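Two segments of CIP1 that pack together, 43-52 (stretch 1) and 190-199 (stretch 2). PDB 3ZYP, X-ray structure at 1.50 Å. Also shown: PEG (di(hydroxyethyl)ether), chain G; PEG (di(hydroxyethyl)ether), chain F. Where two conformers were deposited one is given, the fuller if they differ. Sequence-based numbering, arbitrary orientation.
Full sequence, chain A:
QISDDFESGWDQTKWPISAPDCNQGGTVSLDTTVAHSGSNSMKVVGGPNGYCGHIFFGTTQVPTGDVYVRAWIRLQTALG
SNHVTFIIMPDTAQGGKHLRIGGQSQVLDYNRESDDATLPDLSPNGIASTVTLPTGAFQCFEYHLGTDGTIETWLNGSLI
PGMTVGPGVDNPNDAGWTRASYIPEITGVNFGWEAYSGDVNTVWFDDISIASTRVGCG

Stretch 1 43-52: KVVGGPNGYC
Stretch 2 (190-199) NFGWEAYSGD

Touching residues across the two segments are at least 143 positions apart in sequence; no direct hydrogen bond links them, and 502 Å² is buried. Stretch 1 is strand through Val45, loops through Gly46 to Asn49, then 3-10 from Tyr51 (phi/psi -50/-44). Stretch 2 turns a corner at Gly192 (170/-138), continues extended through Trp193 and Glu194, and closes a type I turn from Ala195 to Gly198, Gly198 N donating to Ala195 O at 3.1 Å. Val44 CA lies 5.6 Å from Gly192 CA and Gly46 CA 5.5 Å from Trp193 CA, the chains running roughly the same way; the order then reverses, with Tyr51 CA 4.4 Å from Tyr196 CA and Gly50 CA 3.5 Å from Gly198 CA.

Glycines permit this closeness. Gly46 CA lies 3.8 Å from Trp193 CD1, where a CB would clash. Gly50 (54/-146) and Gly198 (85/7) have positive phi, which favours glycine, and their bare CA atoms can meet.

Apolar packing begins at Val44 (chi1 t), whose CB points toward stretch 2: its CG1 rests 3.6 Å from Gly192 CA and 4.3 Å from Trp193 CB. Trp193 (chi1 t, chi2 -100°) is held by NE1 donating to Asp199 O at 2.8 Å, tying the strand to the chain beyond the turn.

Tyr51 (t, chi2 88°) and Tyr196 (chi1 -96°, chi2 -71°) form an offset stack, centroids 4.6 Å apart and planes at 23°. Flat aromatic rings suit this overlap; Tyr51 CD1 approaches Tyr196 CZ to 3.3 Å.

Water supplies polar links. Water 3 accepts from Tyr51 N (3.0 Å) and donates to Tyr196 O (2.7 Å). Water 2 accepts from Ala195 N (2.8 Å) and lies 2.9 Å from Gly50 O. Water 4 donates to Glu194 OE1 (2.6 Å) and Tyr51 OH (3.0 Å); Glu194, chi1 and chi2 both t, has the length to reach it.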

# COMPACT_ATOMS: atom_id res chain seq x y z
N LYS A 43 2.40 14.11 3.56
CA LYS A 43 1.96 13.67 4.88
C LYS A 43 0.48 13.39 4.89
O LYS A 43 -0.29 14.24 4.46
CB LYS A 43 2.27 14.76 5.92
CG LYS A 43 1.95 14.42 7.36
CD LYS A 43 2.16 15.65 8.21
CE LYS A 43 1.85 15.38 9.65
NZ LYS A 43 1.98 16.66 10.41
N VAL A 44 0.09 12.21 5.33
CA VAL A 44 -1.32 11.84 5.43
C VAL A 44 -1.64 11.53 6.88
O VAL A 44 -0.93 10.77 7.53
CB VAL A 44 -1.64 10.61 4.55
CG1 VAL A 44 -3.13 10.24 4.66
CG2 VAL A 44 -1.22 10.89 3.12
N VAL A 45 -2.70 12.17 7.40
CA VAL A 45 -3.13 11.94 8.78
C VAL A 45 -4.56 11.45 8.72
O VAL A 45 -5.43 12.15 8.23
CB VAL A 45 -3.05 13.23 9.63
CG1 VAL A 45 -3.45 12.94 11.10
CG2 VAL A 45 -1.65 13.85 9.57
N GLY A 46 -4.82 10.24 9.21
CA GLY A 46 -6.20 9.73 9.25
C GLY A 46 -7.03 10.43 10.33
O GLY A 46 -6.53 10.65 11.45
N GLY A 47 -8.27 10.77 10.00
CA GLY A 47 -9.20 11.37 10.97
C GLY A 47 -9.73 10.34 11.96
O GLY A 47 -9.77 9.14 11.67
N PRO A 48 -10.14 10.79 13.16
CA PRO A 48 -10.57 9.89 14.23
C PRO A 48 -12.02 9.41 14.12
O PRO A 48 -12.64 9.08 15.13
CB PRO A 48 -10.42 10.76 15.49
CG PRO A 48 -10.72 12.15 15.00
CD PRO A 48 -10.10 12.20 13.61
N ASN A 49 -12.55 9.34 12.90
CA ASN A 49 -13.97 9.04 12.69
C ASN A 49 -14.22 7.73 11.95
O ASN A 49 -14.98 7.70 10.99
CB ASN A 49 -14.63 10.22 11.98
CG ASN A 49 -14.59 11.50 12.80
OD1 ASN A 49 -15.15 11.56 13.90
ND2 ASN A 49 -13.92 12.52 12.27
N GLY A 50 -13.58 6.66 12.41
CA GLY A 50 -13.69 5.36 11.75
C GLY A 50 -13.34 5.42 10.27
O GLY A 50 -12.49 6.23 9.86
N TYR A 51 -14.01 4.61 9.46
CA TYR A 51 -13.77 4.55 8.02
C TYR A 51 -13.78 5.92 7.36
O TYR A 51 -12.92 6.21 6.54
CB TYR A 51 -14.81 3.66 7.34
CG TYR A 51 -14.76 3.63 5.83
CD1 TYR A 51 -13.95 2.72 5.16
CD2 TYR A 51 -15.53 4.51 5.07
CE1 TYR A 51 -13.91 2.67 3.77
CE2 TYR A 51 -15.50 4.49 3.68
CZ TYR A 51 -14.68 3.56 3.04
OH TYR A 51 -14.61 3.52 1.67
N CYS A 52 -14.74 6.76 7.73
CA CYS A 52 -14.91 8.08 7.12
C CYS A 52 -13.75 9.04 7.41
O CYS A 52 -13.62 10.08 6.77
CB CYS A 52 -16.23 8.69 7.59
SG CYS A 52 -17.70 7.73 7.11
N ASN A 190 -3.37 4.56 -4.83
CA ASN A 190 -3.65 5.62 -3.86
C ASN A 190 -2.92 5.34 -2.56
O ASN A 190 -2.91 4.19 -2.11
CB ASN A 190 -5.16 5.75 -3.61
CG ASN A 190 -5.94 5.98 -4.89
OD1 ASN A 190 -6.15 7.12 -5.28
ND2 ASN A 190 -6.35 4.90 -5.55
N PHE A 191 -2.37 6.39 -1.96
CA PHE A 191 -1.52 6.30 -0.78
C PHE A 191 -2.18 7.10 0.32
O PHE A 191 -2.58 8.23 0.08
CB PHE A 191 -0.16 6.93 -1.13
CG PHE A 191 0.52 6.29 -2.31
CD1 PHE A 191 1.35 5.20 -2.13
CD2 PHE A 191 0.33 6.79 -3.59
CE1 PHE A 191 2.00 4.60 -3.22
CE2 PHE A 191 0.96 6.19 -4.70
CZ PHE A 191 1.80 5.09 -4.51
N GLY A 192 -2.30 6.55 1.52
CA GLY A 192 -2.94 7.29 2.60
C GLY A 192 -3.21 6.42 3.80
O GLY A 192 -2.34 5.66 4.21
N TRP A 193 -4.39 6.58 4.41
CA TRP A 193 -4.70 5.86 5.64
C TRP A 193 -6.20 5.60 5.71
O TRP A 193 -6.99 6.51 5.45
CB TRP A 193 -4.27 6.68 6.88
CG TRP A 193 -4.45 5.90 8.15
CD1 TRP A 193 -5.49 6.00 9.05
CD2 TRP A 193 -3.60 4.86 8.64
NE1 TRP A 193 -5.31 5.10 10.07
CE2 TRP A 193 -4.16 4.39 9.85
CE3 TRP A 193 -2.40 4.29 8.19
CZ2 TRP A 193 -3.57 3.37 10.61
CZ3 TRP A 193 -1.81 3.28 8.94
CH2 TRP A 193 -2.40 2.83 10.14
N GLU A 194 -6.57 4.38 6.09
CA GLU A 194 -7.99 3.98 6.25
C GLU A 194 -8.07 2.91 7.32
O GLU A 194 -7.34 1.92 7.27
CB GLU A 194 -8.53 3.44 4.92
CG GLU A 194 -9.98 3.00 4.93
CD GLU A 194 -10.41 2.56 3.54
OE1 GLU A 194 -10.71 3.44 2.70
OE2 GLU A 194 -10.41 1.34 3.29
N ALA A 195 -8.97 3.10 8.29
CA ALA A 195 -9.18 2.09 9.33
C ALA A 195 -10.62 2.11 9.79
O ALA A 195 -11.09 3.12 10.30
CB ALA A 195 -8.25 2.34 10.51
N TYR A 196 -11.29 0.97 9.63
CA TYR A 196 -12.68 0.84 10.08
C TYR A 196 -12.82 0.98 11.60
O TYR A 196 -13.83 1.50 12.09
CB TYR A 196 -13.31 -0.47 9.59
CG TYR A 196 -14.12 -0.31 8.31
CD1 TYR A 196 -15.36 0.36 8.32
CD2 TYR A 196 -13.67 -0.83 7.10
CE1 TYR A 196 -16.11 0.52 7.14
CE2 TYR A 196 -14.41 -0.69 5.93
CZ TYR A 196 -15.63 -0.02 5.95
OH TYR A 196 -16.38 0.13 4.78
N SER A 197 -11.79 0.55 12.34
CA SER A 197 -11.76 0.68 13.81
C SER A 197 -11.57 2.12 14.28
O SER A 197 -11.73 2.42 15.47
CB SER A 197 -10.63 -0.16 14.40
OG SER A 197 -9.38 0.35 13.96
N GLY A 198 -11.20 3.01 13.36
CA GLY A 198 -10.92 4.40 13.71
C GLY A 198 -9.51 4.65 14.19
O GLY A 198 -9.20 5.76 14.64
N ASP A 199 -8.65 3.62 14.11
CA ASP A 199 -7.21 3.73 14.37
C ASP A 199 -6.67 4.93 13.63
O ASP A 199 -6.90 5.08 12.42
CB ASP A 199 -6.44 2.48 13.90
CG ASP A 199 -6.52 1.32 14.87
OD1 ASP A 199 -7.38 1.36 15.79
OD2 ASP A 199 -5.72 0.37 14.73
C1 PEG G . -9.43 -0.88 6.90
O1 PEG G . -10.15 -1.26 8.07
C2 PEG G . -10.25 -1.14 5.64
O2 PEG G . -9.47 -0.77 4.50
C1 PEG F . -7.33 7.78 -8.31
O1 PEG F . -6.64 8.83 -8.99
C2 PEG F . -6.57 6.48 -8.48
O2 PEG F . -7.45 5.39 -8.27
O HOH W 1 -8.33 7.14 10.51
O HOH W 2 -9.97 5.74 8.55
O HOH W 3 -15.89 2.63 10.74
O HOH W 4 -11.94 3.00 0.46